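Side-chain contacts in VP4 protein (Tellina virus 1, PDB 3P06), which probably cleaves the viral polyprotein into its final products as a serine protease of peptidase family S50, captured here as an intramolecular acyl-enzyme: residues 1-6 / 35-40; 9-14 / 181-186; 53-58 / 101-106; 64-69 / 124-129; 80-85 / 90-95. All coordinates share one frame; numbering follows the deposited sequence.

In the fold
The chain starts in strand 2-6, and interaction 1 closes the first loop by setting it against the 3-10 turn at 35-37. Interaction 2 crosses this loop. It joins strand 9-18 to strand 183-184 and so encloses most of the chain, with the other three contacts nested inside. Interaction 3 packs strand 54-58 against the start of helix 104-111. Interaction 4 crosses it, joining helix 64-67 to residues 124-129. Interaction 5 closes a short loop nested within both. Interactions 1, 2 and 5 share the four-stranded antiparallel sheet; interaction 5 touches each of the other two there. Interactions 3 and 4 meet through Glu104, close to the predicted nucleophile in the same turn.

Interaction 1: residues 1-6 / 35-40; sequences NGVELS and SEHIKN
Leu5 covers part of one face of the His37 imidazole with a methyl group. Its CD2 lies 4.0 Å from the centroid of the His37 ring and 24° off the normal, a CH-pi contact. The other methyl, Leu5 CD1, rests 3.8 Å from His37 CD2, so the fork of the leucine spans the ring. Both residues place CG beside the backbone N and anti to the carbonyl carbon (chi1 -50° for Leu5, -61° for His37), and the two side chains approach from opposite directions. Val3 adds a looser touch: its CG1 is 4.3 Å from His37 CE1 and comes in obliquely. On the opposite face of the ring lies Glu36 CG, 3.6 Å above the plane. This is a surface contact between an outer strand of the four-stranded sheet, which is bonded to strand 88-92, and the 3-10 turn that follows strand 21-31. His37 NE2 is hydrogen-bonded to a glycerol, probably from the crystallisation liquor. Glu36 OE2 is close to His37 NE2 but badly angled for a bond. Its charge could still raise the tendency of the imidazole to take up a proton, while the contact with strand 2-6 stays apolar.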
# COMPACT_ATOMS: atom_id res chain seq x y z
N ASN A 1 -3.87 -14.74 14.88
CA ASN A 1 -2.60 -14.21 15.47
C ASN A 1 -2.04 -13.09 14.62
O ASN A 1 -2.12 -13.14 13.38
CB ASN A 1 -1.55 -15.27 15.67
CG ASN A 1 -1.39 -15.70 17.11
OD1 ASN A 1 -0.28 -15.61 17.67
ND2 ASN A 1 -2.47 -16.24 17.73
N GLY A 2 -1.51 -12.06 15.28
CA GLY A 2 -0.90 -10.93 14.59
C GLY A 2 -0.21 -10.04 15.61
O GLY A 2 -0.23 -10.28 16.84
N VAL A 3 0.38 -8.97 15.11
CA VAL A 3 1.10 -8.05 15.95
C VAL A 3 0.54 -6.64 15.70
O VAL A 3 0.29 -6.26 14.53
CB VAL A 3 2.61 -8.15 15.61
CG1 VAL A 3 3.47 -7.19 16.47
CG2 VAL A 3 3.10 -9.59 15.93
N GLU A 4 0.34 -5.86 16.76
CA GLU A 4 -0.05 -4.48 16.60
C GLU A 4 1.18 -3.59 16.71
O GLU A 4 1.90 -3.67 17.71
CB GLU A 4 -1.02 -4.04 17.69
CG GLU A 4 -1.55 -2.62 17.40
CD GLU A 4 -1.42 -1.65 18.58
OE1 GLU A 4 -2.48 -1.08 18.96
OE2 GLU A 4 -0.29 -1.41 19.13
N LEU A 5 1.39 -2.69 15.75
CA LEU A 5 2.63 -1.91 15.69
C LEU A 5 2.27 -0.44 15.61
O LEU A 5 1.29 -0.07 14.94
CB LEU A 5 3.46 -2.30 14.43
CG LEU A 5 3.69 -3.80 14.18
CD1 LEU A 5 4.34 -4.00 12.85
CD2 LEU A 5 4.60 -4.38 15.33
N SER A 6 3.03 0.42 16.30
CA SER A 6 2.99 1.87 16.07
C SER A 6 3.62 2.07 14.73
O SER A 6 4.70 1.60 14.52
CB SER A 6 3.93 2.61 17.04
OG SER A 6 3.39 2.51 18.30
N SER A 35 11.12 -5.42 8.31
CA SER A 35 11.23 -6.74 7.64
C SER A 35 11.15 -7.90 8.64
O SER A 35 10.88 -9.03 8.25
CB SER A 35 12.54 -6.86 6.91
OG SER A 35 13.62 -6.62 7.85
N GLU A 36 11.36 -7.63 9.93
CA GLU A 36 11.25 -8.69 10.91
C GLU A 36 9.76 -9.11 11.10
O GLU A 36 9.48 -10.13 11.70
CB GLU A 36 11.90 -8.27 12.23
CG GLU A 36 11.06 -7.20 13.01
CD GLU A 36 11.33 -5.68 12.56
OE1 GLU A 36 12.10 -5.40 11.54
OE2 GLU A 36 10.75 -4.76 13.27
N HIS A 37 8.81 -8.32 10.60
CA HIS A 37 7.40 -8.69 10.69
C HIS A 37 6.86 -9.39 9.43
O HIS A 37 5.69 -9.82 9.38
CB HIS A 37 6.58 -7.46 11.06
CG HIS A 37 6.99 -6.88 12.38
ND1 HIS A 37 6.78 -7.55 13.57
CD2 HIS A 37 7.72 -5.78 12.69
CE1 HIS A 37 7.27 -6.84 14.57
NE2 HIS A 37 7.84 -5.75 14.06
N ILE A 38 7.73 -9.57 8.44
CA ILE A 38 7.33 -10.32 7.23
C ILE A 38 7.23 -11.79 7.59
O ILE A 38 8.20 -12.39 8.04
CB ILE A 38 8.31 -10.09 6.07
CG1 ILE A 38 8.34 -8.60 5.72
CG2 ILE A 38 7.96 -11.05 4.86
CD1 ILE A 38 9.61 -8.19 4.90
N LYS A 39 6.06 -12.40 7.45
CA LYS A 39 5.96 -13.85 7.79
C LYS A 39 5.59 -14.74 6.58
O LYS A 39 5.27 -15.91 6.74
CB LYS A 39 5.02 -14.07 8.97
CG LYS A 39 5.55 -13.44 10.30
CD LYS A 39 4.99 -14.13 11.55
CE LYS A 39 5.29 -13.30 12.77
NZ LYS A 39 6.75 -13.38 13.00
N ASN A 40 5.68 -14.21 5.35
CA ASN A 40 5.51 -15.05 4.17
C ASN A 40 6.92 -15.17 3.55
O ASN A 40 7.50 -14.16 3.16
CB ASN A 40 4.46 -14.50 3.20
CG ASN A 40 4.22 -15.44 1.99
OD1 ASN A 40 5.13 -16.14 1.55
ND2 ASN A 40 3.01 -15.51 1.52

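Interaction 2: residues 9-14 / 181-186; sequences GVLLPV and PMVTFS
Phe185 offers the edge of its ring to Leu11. Leu11 CD1 lies near the ring plane, 4.3 Å from Phe185 CZ. The segment 9-14 puts no atom over either face of the phenyl ring. The ring also touches Ala26 of strand 21-31 and, on helix 138-149, Val145 and Ala149. Leu11 CD1 serves a second partner as well. It meets Val183 CG2 at 4.1 Å, and these two side chains reach toward each other tip to tip. Val183 CG2 stands between its own backbone N and carbonyl carbon, which brings it forward to the leucine. Leu11 has CG beside its backbone N (chi1 -79°), and one methyl, CD1, touches both partners. The nearest alpha carbons, those of Leu11 and Val183, are 10.4 Å apart. The two backbones therefore do not pair with each other. Strand 9-18 belongs to the seven-stranded mixed sheet, while strand 183-184 is an outer strand of the four-stranded one and bonds to Ala84. Leu11 also touches Met28 and Ala84, so it sits where the two sheets face each other. Helix 138-149, which Phe185 touches, carries Lys141, a predicted active-site residue, whose side chain is about 10 Å from that of Phe185. The contact is purely dispersive and spread over a few methyl and ring carbons, so it is set by fit and burial and not by directed bonds.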
# COMPACT_ATOMS: atom_id res chain seq x y z
N GLY A 9 2.35 5.32 7.66
CA GLY A 9 2.59 5.02 6.27
C GLY A 9 1.35 5.31 5.46
O GLY A 9 0.52 6.13 5.86
N VAL A 10 1.20 4.63 4.31
CA VAL A 10 0.07 4.91 3.45
C VAL A 10 -0.58 3.58 3.01
O VAL A 10 0.12 2.65 2.54
CB VAL A 10 0.49 5.80 2.20
CG1 VAL A 10 -0.67 5.92 1.20
CG2 VAL A 10 0.96 7.20 2.68
N LEU A 11 -1.90 3.51 3.21
CA LEU A 11 -2.65 2.31 2.95
C LEU A 11 -2.81 2.08 1.42
O LEU A 11 -2.96 3.01 0.67
CB LEU A 11 -4.05 2.44 3.54
CG LEU A 11 -4.03 2.18 5.07
CD1 LEU A 11 -5.36 2.59 5.60
CD2 LEU A 11 -3.73 0.73 5.34
N LEU A 12 -2.84 0.83 1.01
CA LEU A 12 -3.10 0.52 -0.40
C LEU A 12 -4.00 -0.72 -0.46
O LEU A 12 -3.79 -1.68 0.27
CB LEU A 12 -1.77 0.30 -1.20
CG LEU A 12 -0.92 -0.88 -0.70
CD1 LEU A 12 -0.87 -1.95 -1.80
CD2 LEU A 12 0.56 -0.46 -0.33
N PRO A 13 -4.98 -0.70 -1.35
CA PRO A 13 -5.87 -1.86 -1.51
C PRO A 13 -5.23 -2.99 -2.33
O PRO A 13 -4.43 -2.73 -3.22
CB PRO A 13 -7.10 -1.26 -2.25
CG PRO A 13 -6.52 -0.20 -3.11
CD PRO A 13 -5.36 0.41 -2.25
N VAL A 14 -5.55 -4.23 -1.99
CA VAL A 14 -5.15 -5.38 -2.79
C VAL A 14 -6.35 -6.27 -3.04
O VAL A 14 -7.31 -6.26 -2.29
CB VAL A 14 -4.00 -6.25 -2.12
CG1 VAL A 14 -2.80 -5.39 -1.95
CG2 VAL A 14 -4.50 -6.89 -0.73
N PRO A 181 -12.42 6.09 13.98
CA PRO A 181 -11.15 5.80 14.67
C PRO A 181 -10.25 4.76 14.01
O PRO A 181 -9.04 4.77 14.22
CB PRO A 181 -11.61 5.31 16.09
CG PRO A 181 -13.09 5.06 15.98
CD PRO A 181 -13.57 6.02 14.90
N MSE A 182 -10.83 3.89 13.21
CA MSE A 182 -10.11 2.68 12.74
C MSE A 182 -10.81 2.15 11.49
O MSE A 182 -12.02 2.34 11.36
CB MSE A 182 -10.17 1.63 13.84
CG MSE A 182 -9.54 0.26 13.58
SE MSE A 182 -10.31 -1.08 14.88
CE MSE A 182 -10.71 -0.01 16.47
N VAL A 183 -10.04 1.52 10.60
CA VAL A 183 -10.58 0.81 9.47
C VAL A 183 -10.14 -0.61 9.63
O VAL A 183 -9.01 -0.90 10.13
CB VAL A 183 -10.15 1.40 8.03
CG1 VAL A 183 -10.93 2.69 7.73
CG2 VAL A 183 -8.62 1.67 7.90
N THR A 184 -11.00 -1.54 9.24
CA THR A 184 -10.55 -2.92 9.27
C THR A 184 -10.68 -3.56 7.87
O THR A 184 -11.48 -3.09 7.04
CB THR A 184 -11.29 -3.69 10.32
OG1 THR A 184 -12.65 -3.80 9.89
CG2 THR A 184 -11.28 -2.93 11.67
N PHE A 185 -9.92 -4.63 7.62
CA PHE A 185 -9.90 -5.28 6.30
C PHE A 185 -9.90 -6.77 6.51
O PHE A 185 -9.50 -7.23 7.59
CB PHE A 185 -8.66 -4.89 5.55
CG PHE A 185 -8.49 -3.43 5.40
CD1 PHE A 185 -9.19 -2.72 4.38
CD2 PHE A 185 -7.65 -2.73 6.27
CE1 PHE A 185 -9.05 -1.31 4.25
CE2 PHE A 185 -7.48 -1.32 6.12
CZ PHE A 185 -8.20 -0.62 5.12
N SER A 186 -10.37 -7.54 5.50
CA SER A 186 -10.29 -9.01 5.50
C SER A 186 -8.85 -9.42 5.21
O SER A 186 -8.08 -8.70 4.53
CB SER A 186 -11.18 -9.62 4.39
OG SER A 186 -12.53 -9.71 4.82

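Interaction 3: residues 53-58 / 101-106; sequences GTIYGL and NSWEAA
Trp103 slides its indole between Leu58 and Ile55 on one side and its own turn on the other. The side chain can be followed outward. CB packs against Leu12 of strand 9-18. CG stands between the backbone N and carbonyl carbon (chi1 52°), which swings the ring toward strand 54-58. NE1 makes a weak hydrogen bond to Phe100 O. CE2 lies 3.8 Å from Leu58 CD2, and CZ2 is nearer still, at 3.7 Å from the same methyl. Leu58 CD2 covers the six-membered ring as a CH-pi contact, 4.0 Å from its centroid, and the leucine crosses the indole at about a right angle. At the far rim CH2 meets Ile55 CD1 at 3.9 Å, and CZ3 meets Ile55 CG2 at 3.8 Å. The isoleucine comes in obliquely. The opposite ring face carries Glu104 CG, 3.7 Å above the plane. Asn101 to Glu104 form a type I turn. Asn101 ND2 also bonds Glu104 OE2 at 2.7 Å, nearly straight at 164°, in the amide plane but well above the carboxylate plane. Ser102, the predicted nucleophile, lies in this turn and is covalently joined through OG to Ala194 C, the acyl-enzyme ester. Beyond the contact, Val62 and Leu70 from loops also touch the indole, so Trp103 fills the core between helix 104-111, strand 54-58 and strand 9-18.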
# COMPACT_ATOMS: atom_id res chain seq x y z
N GLY A 53 17.02 4.52 -1.52
CA GLY A 53 16.00 3.99 -0.61
C GLY A 53 16.05 2.44 -0.57
O GLY A 53 16.79 1.82 -1.33
N THR A 54 15.27 1.81 0.31
CA THR A 54 15.23 0.34 0.39
C THR A 54 13.77 -0.04 0.62
O THR A 54 13.14 0.54 1.55
CB THR A 54 16.05 -0.24 1.60
OG1 THR A 54 17.41 0.21 1.56
CG2 THR A 54 16.08 -1.76 1.53
N ILE A 55 13.19 -0.94 -0.20
CA ILE A 55 11.81 -1.31 -0.01
C ILE A 55 11.83 -2.83 0.32
O ILE A 55 12.29 -3.66 -0.48
CB ILE A 55 11.04 -1.07 -1.31
CG1 ILE A 55 11.23 0.40 -1.84
CG2 ILE A 55 9.53 -1.39 -1.16
CD1 ILE A 55 10.85 0.54 -3.29
N TYR A 56 11.22 -3.18 1.43
CA TYR A 56 11.09 -4.54 1.91
C TYR A 56 9.68 -5.04 1.72
O TYR A 56 8.74 -4.25 1.68
CB TYR A 56 11.40 -4.57 3.46
CG TYR A 56 12.76 -4.04 3.87
CD1 TYR A 56 13.83 -4.92 4.09
CD2 TYR A 56 12.98 -2.63 4.07
CE1 TYR A 56 15.07 -4.46 4.52
CE2 TYR A 56 14.25 -2.14 4.52
CZ TYR A 56 15.28 -3.06 4.72
OH TYR A 56 16.51 -2.65 5.12
N GLY A 57 9.51 -6.37 1.72
CA GLY A 57 8.19 -6.98 1.78
C GLY A 57 7.76 -7.41 0.35
O GLY A 57 6.66 -7.89 0.17
N LEU A 58 8.63 -7.24 -0.64
CA LEU A 58 8.34 -7.59 -2.04
C LEU A 58 8.57 -9.04 -2.35
O LEU A 58 9.37 -9.66 -1.68
CB LEU A 58 9.19 -6.75 -3.01
CG LEU A 58 9.10 -5.26 -2.70
CD1 LEU A 58 9.96 -4.45 -3.70
CD2 LEU A 58 7.60 -4.75 -2.69
N ASN A 101 2.68 -4.08 -9.03
CA ASN A 101 3.38 -2.86 -8.73
C ASN A 101 2.44 -1.72 -8.33
O ASN A 101 2.86 -0.57 -8.20
CB ASN A 101 4.28 -2.47 -9.94
CG ASN A 101 5.57 -3.27 -9.97
OD1 ASN A 101 5.54 -4.44 -10.31
ND2 ASN A 101 6.74 -2.65 -9.56
N SER A 102 1.18 -2.06 -8.11
CA SER A 102 0.20 -1.06 -7.69
C SER A 102 0.37 -0.48 -6.23
O SER A 102 -0.39 0.40 -5.83
CB SER A 102 -1.17 -1.66 -7.88
OG SER A 102 -1.37 -2.62 -6.81
N TRP A 103 1.36 -0.97 -5.47
CA TRP A 103 1.74 -0.48 -4.12
C TRP A 103 2.69 0.73 -4.25
O TRP A 103 2.97 1.42 -3.27
CB TRP A 103 2.48 -1.60 -3.34
CG TRP A 103 3.64 -2.18 -4.13
CD1 TRP A 103 3.61 -3.28 -4.96
CD2 TRP A 103 4.96 -1.67 -4.18
NE1 TRP A 103 4.84 -3.48 -5.50
CE2 TRP A 103 5.69 -2.48 -5.06
CE3 TRP A 103 5.62 -0.56 -3.56
CZ2 TRP A 103 7.08 -2.26 -5.36
CZ3 TRP A 103 7.00 -0.33 -3.85
CH2 TRP A 103 7.70 -1.15 -4.77
N GLU A 104 3.17 1.00 -5.46
CA GLU A 104 4.24 2.03 -5.61
C GLU A 104 3.80 3.46 -5.31
O GLU A 104 4.59 4.22 -4.78
CB GLU A 104 4.83 2.01 -7.04
CG GLU A 104 5.49 0.67 -7.35
CD GLU A 104 6.12 0.65 -8.77
OE1 GLU A 104 5.60 1.36 -9.68
OE2 GLU A 104 7.15 -0.10 -8.96
N ALA A 105 2.60 3.86 -5.74
CA ALA A 105 2.12 5.20 -5.40
C ALA A 105 2.04 5.39 -3.87
O ALA A 105 2.48 6.41 -3.37
CB ALA A 105 0.77 5.52 -6.06
N ALA A 106 1.53 4.40 -3.12
CA ALA A 106 1.48 4.47 -1.66
C ALA A 106 2.92 4.58 -1.02
O ALA A 106 3.16 5.37 -0.10
CB ALA A 106 0.74 3.23 -1.07

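Interaction 4: residues 64-69 / 124-129; sequences IDEAEK and TGAVES. With SO4 (sulfate ion), chain B.
Glu66 reaches straight across to the backbone of Val127. Its CG is anti to the backbone N (chi1 -168°) and the chain is extended beyond it, so the carboxylate stands well out from the helix. There OE2 lies 3.5 Å from Ala126 CB. It is also 3.1 Å from Val127 O, but both are acceptors and this is not a hydrogen bond. Glu104 OE1 is close to the same carboxylate oxygen, so one of the two acids may carry a proton. Glu104 OE1 also receives the N-H of Val127. Beside the side chain a water donates to Glu66 O at 2.8 Å and to Val127 O at 2.9 Å, tying the two backbones together. Helix 64-67 thus docks against the start of strand 127-128, which pairs with strand 131-132 in a small two-stranded antiparallel sheet. Val127 turns its side chain to Leu70 and to Ala105 and Cys108 of helix 104-111. At the other end of the segment 124-129 a sulfate, probably from the crystallisation liquor, lies 3.1 Å by its O1 from Thr124 OG1, in an unsettled hydrogen bond. Gly125 CA is 3.3 Å from that O1. Lys141 NZ, a predicted active-site group, bonds both Thr124 OG1 and the sulfate.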
# COMPACT_ATOMS: atom_id res chain seq x y z
N ILE A 64 10.82 -5.76 -10.10
CA ILE A 64 11.84 -5.15 -9.28
C ILE A 64 12.57 -3.99 -9.98
O ILE A 64 12.92 -3.01 -9.32
CB ILE A 64 12.88 -6.18 -8.72
CG1 ILE A 64 12.17 -7.39 -8.10
CG2 ILE A 64 13.74 -5.48 -7.62
CD1 ILE A 64 11.41 -7.04 -6.79
N ASP A 65 12.79 -4.12 -11.29
CA ASP A 65 13.38 -3.05 -12.11
C ASP A 65 12.59 -1.74 -12.01
O ASP A 65 13.19 -0.67 -11.95
CB ASP A 65 13.46 -3.46 -13.60
CG ASP A 65 14.48 -4.60 -13.85
OD1 ASP A 65 15.28 -4.91 -12.94
OD2 ASP A 65 14.48 -5.20 -14.96
N GLU A 66 11.25 -1.81 -12.07
CA GLU A 66 10.42 -0.62 -11.87
C GLU A 66 10.48 -0.14 -10.40
O GLU A 66 10.48 1.04 -10.16
CB GLU A 66 8.96 -0.90 -12.28
CG GLU A 66 8.08 0.35 -12.39
CD GLU A 66 6.56 0.02 -12.64
OE1 GLU A 66 6.25 -0.93 -13.39
OE2 GLU A 66 5.70 0.73 -12.07
N ALA A 67 10.46 -1.06 -9.43
CA ALA A 67 10.63 -0.68 -8.02
C ALA A 67 11.97 0.08 -7.80
O ALA A 67 12.01 1.07 -7.04
CB ALA A 67 10.54 -1.94 -7.08
N GLU A 68 13.06 -0.36 -8.47
CA GLU A 68 14.40 0.27 -8.29
C GLU A 68 14.48 1.70 -8.88
O GLU A 68 15.40 2.45 -8.57
CB GLU A 68 15.53 -0.58 -8.87
CG GLU A 68 15.85 -1.78 -8.05
CD GLU A 68 16.66 -2.79 -8.83
OE1 GLU A 68 16.76 -2.70 -10.07
OE2 GLU A 68 17.17 -3.73 -8.20
N LYS A 69 13.51 2.07 -9.72
CA LYS A 69 13.52 3.41 -10.31
C LYS A 69 12.70 4.41 -9.51
O LYS A 69 12.61 5.57 -9.88
CB LYS A 69 13.04 3.35 -11.74
CG LYS A 69 14.10 2.73 -12.67
CD LYS A 69 13.66 2.77 -14.13
CE LYS A 69 12.98 1.46 -14.53
NZ LYS A 69 13.26 1.09 -15.97
N THR A 124 -3.75 3.82 -4.76
CA THR A 124 -3.33 2.70 -5.64
C THR A 124 -2.70 3.27 -6.91
O THR A 124 -3.20 4.27 -7.47
CB THR A 124 -4.56 1.71 -6.00
OG1 THR A 124 -4.09 0.51 -6.66
CG2 THR A 124 -5.54 2.36 -6.94
N GLY A 125 -1.69 2.56 -7.43
CA GLY A 125 -1.18 2.81 -8.76
C GLY A 125 0.31 2.54 -8.85
O GLY A 125 1.02 2.58 -7.84
N ALA A 126 0.79 2.27 -10.06
CA ALA A 126 2.17 2.04 -10.34
C ALA A 126 2.77 3.42 -10.66
O ALA A 126 2.03 4.34 -11.00
CB ALA A 126 2.31 1.10 -11.54
N VAL A 127 4.08 3.56 -10.54
CA VAL A 127 4.71 4.87 -10.75
C VAL A 127 5.76 4.71 -11.81
O VAL A 127 6.52 3.74 -11.79
CB VAL A 127 5.33 5.48 -9.43
CG1 VAL A 127 6.10 6.85 -9.69
CG2 VAL A 127 4.23 5.65 -8.35
N GLU A 128 5.77 5.64 -12.75
CA GLU A 128 6.79 5.65 -13.85
C GLU A 128 7.16 7.10 -14.13
O GLU A 128 6.25 7.93 -14.40
CB GLU A 128 6.24 4.98 -15.11
CG GLU A 128 4.89 5.58 -15.57
CD GLU A 128 5.05 6.85 -16.49
OE1 GLU A 128 6.04 6.93 -17.28
OE2 GLU A 128 4.18 7.78 -16.41
N SER A 129 8.45 7.44 -13.99
CA SER A 129 8.94 8.83 -14.20
C SER A 129 8.07 9.93 -13.54
O SER A 129 7.59 10.85 -14.24
CB SER A 129 9.02 9.12 -15.69
OG SER A 129 9.54 8.00 -16.36
S SO4 B . -4.43 -0.28 -10.16
O1 SO4 B . -3.59 0.81 -9.75
O2 SO4 B . -5.80 0.04 -9.75
O3 SO4 B . -4.34 -0.38 -11.60
O4 SO4 B . -4.07 -1.59 -9.66
O HOH W 1 9.33 3.22 -11.40

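Interaction 5: residues 80-85 / 90-95; sequences PVVQAT and LVPDNQ
Pro92 presses the tip of its ring into the notch between Pro80 and Val82. Its CG is 4.1 Å from Pro80 CB and 4.0 Å from Val82 CG1. Next to this, Pro92 CD sits against Pro80 O. On its other flank the Pro80 ring meets the stem of Gln95, with CG 3.6 Å from Gln95 CG, and the two cross at about a right angle. Val82 fills a second hollow with its other branch: CG2 packs 3.8 Å from Leu90 CG. Leu90 then runs beside Gln83, both pointing the same way. Its CG is anti to the backbone N (chi1 179°), which lays Leu90 CD2 against the Gln83 amide, 3.7 Å from Gln83 CD. The pairing in this hairpin is interrupted by a beta bulge. Val82 N donates to Leu90 O at 2.8 Å, while Leu90 N donates to Gln83 O, so two residues of one strand stand opposite a single residue of the other. The bulge lies where strand 75-81 gives way to strand 83-84, and the paired strand 88-92 belongs to the four-stranded sheet. Val81 CA makes a CA-H...O contact with Leu90 O as well. Gln95 NE2 bonds Pro92 O at 2.9 Å, in its own amide plane, and also His37 O. Gln95 OE1 takes the N-H of Lys39, while the aliphatic stem lies against Pro80 CG.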
# COMPACT_ATOMS: atom_id res chain seq x y z
N PRO A 80 1.04 -6.55 4.95
CA PRO A 80 -0.39 -6.66 5.03
C PRO A 80 -0.95 -6.10 6.36
O PRO A 80 -0.33 -6.28 7.40
CB PRO A 80 -0.63 -8.16 5.06
CG PRO A 80 0.63 -8.79 5.58
CD PRO A 80 1.76 -7.83 5.13
N VAL A 81 -2.17 -5.55 6.36
CA VAL A 81 -2.76 -5.04 7.60
C VAL A 81 -4.20 -5.46 7.64
O VAL A 81 -4.89 -5.49 6.59
CB VAL A 81 -2.63 -3.51 7.73
CG1 VAL A 81 -1.15 -3.08 7.65
CG2 VAL A 81 -3.43 -2.77 6.67
N VAL A 82 -4.68 -5.83 8.82
CA VAL A 82 -6.11 -6.14 8.92
C VAL A 82 -6.84 -5.01 9.64
O VAL A 82 -8.09 -5.00 9.69
CB VAL A 82 -6.38 -7.53 9.61
CG1 VAL A 82 -5.97 -8.69 8.66
CG2 VAL A 82 -5.67 -7.70 11.00
N GLN A 83 -6.05 -4.11 10.26
CA GLN A 83 -6.60 -2.94 10.97
C GLN A 83 -5.64 -1.82 10.85
O GLN A 83 -4.44 -2.07 10.87
CB GLN A 83 -6.86 -3.14 12.49
CG GLN A 83 -7.90 -4.17 12.76
CD GLN A 83 -8.19 -4.36 14.25
OE1 GLN A 83 -7.69 -3.63 15.10
NE2 GLN A 83 -9.02 -5.34 14.55
N ALA A 84 -6.14 -0.60 10.74
CA ALA A 84 -5.27 0.58 10.76
C ALA A 84 -5.92 1.74 11.49
O ALA A 84 -7.17 1.91 11.44
CB ALA A 84 -4.86 1.00 9.31
N THR A 85 -5.08 2.54 12.16
CA THR A 85 -5.53 3.78 12.76
C THR A 85 -4.56 4.85 12.24
O THR A 85 -3.65 4.52 11.49
CB THR A 85 -5.52 3.76 14.34
OG1 THR A 85 -4.16 3.67 14.83
CG2 THR A 85 -6.39 2.59 14.92
N LEU A 90 -2.41 -3.36 12.58
CA LEU A 90 -2.37 -4.70 13.03
C LEU A 90 -1.99 -5.57 11.80
O LEU A 90 -2.71 -5.61 10.80
CB LEU A 90 -3.72 -5.07 13.59
CG LEU A 90 -3.94 -6.50 14.14
CD1 LEU A 90 -2.87 -6.87 15.11
CD2 LEU A 90 -5.24 -6.53 14.93
N VAL A 91 -0.87 -6.27 11.93
CA VAL A 91 -0.27 -7.05 10.86
C VAL A 91 -0.58 -8.52 11.23
O VAL A 91 -0.21 -9.01 12.30
CB VAL A 91 1.27 -6.80 10.82
CG1 VAL A 91 2.00 -7.66 9.72
CG2 VAL A 91 1.57 -5.28 10.52
N PRO A 92 -1.26 -9.22 10.32
CA PRO A 92 -1.64 -10.62 10.64
C PRO A 92 -0.40 -11.51 10.46
O PRO A 92 0.52 -11.15 9.71
CB PRO A 92 -2.71 -10.95 9.60
CG PRO A 92 -2.23 -10.03 8.33
CD PRO A 92 -1.75 -8.74 9.00
N ASP A 93 -0.38 -12.63 11.17
CA ASP A 93 0.70 -13.59 11.04
C ASP A 93 0.51 -14.38 9.72
O ASP A 93 1.46 -14.81 9.12
CB ASP A 93 0.66 -14.55 12.20
CG ASP A 93 1.37 -14.01 13.43
OD1 ASP A 93 1.98 -12.90 13.40
OD2 ASP A 93 1.30 -14.74 14.46
N ASN A 94 -0.74 -14.53 9.27
CA ASN A 94 -1.01 -15.16 8.01
C ASN A 94 -0.99 -14.14 6.90
O ASN A 94 -1.89 -13.33 6.77
CB ASN A 94 -2.29 -16.01 8.07
CG ASN A 94 -2.01 -17.42 8.67
OD1 ASN A 94 -2.13 -18.43 7.99
ND2 ASN A 94 -1.57 -17.45 9.93
N GLN A 95 0.07 -14.22 6.10
CA GLN A 95 0.35 -13.14 5.15
C GLN A 95 0.37 -13.67 3.70
O GLN A 95 1.01 -14.65 3.40
CB GLN A 95 1.69 -12.55 5.49
CG GLN A 95 1.69 -11.93 6.86
CD GLN A 95 2.99 -11.20 7.20
OE1 GLN A 95 3.90 -11.07 6.35
NE2 GLN A 95 3.10 -10.76 8.46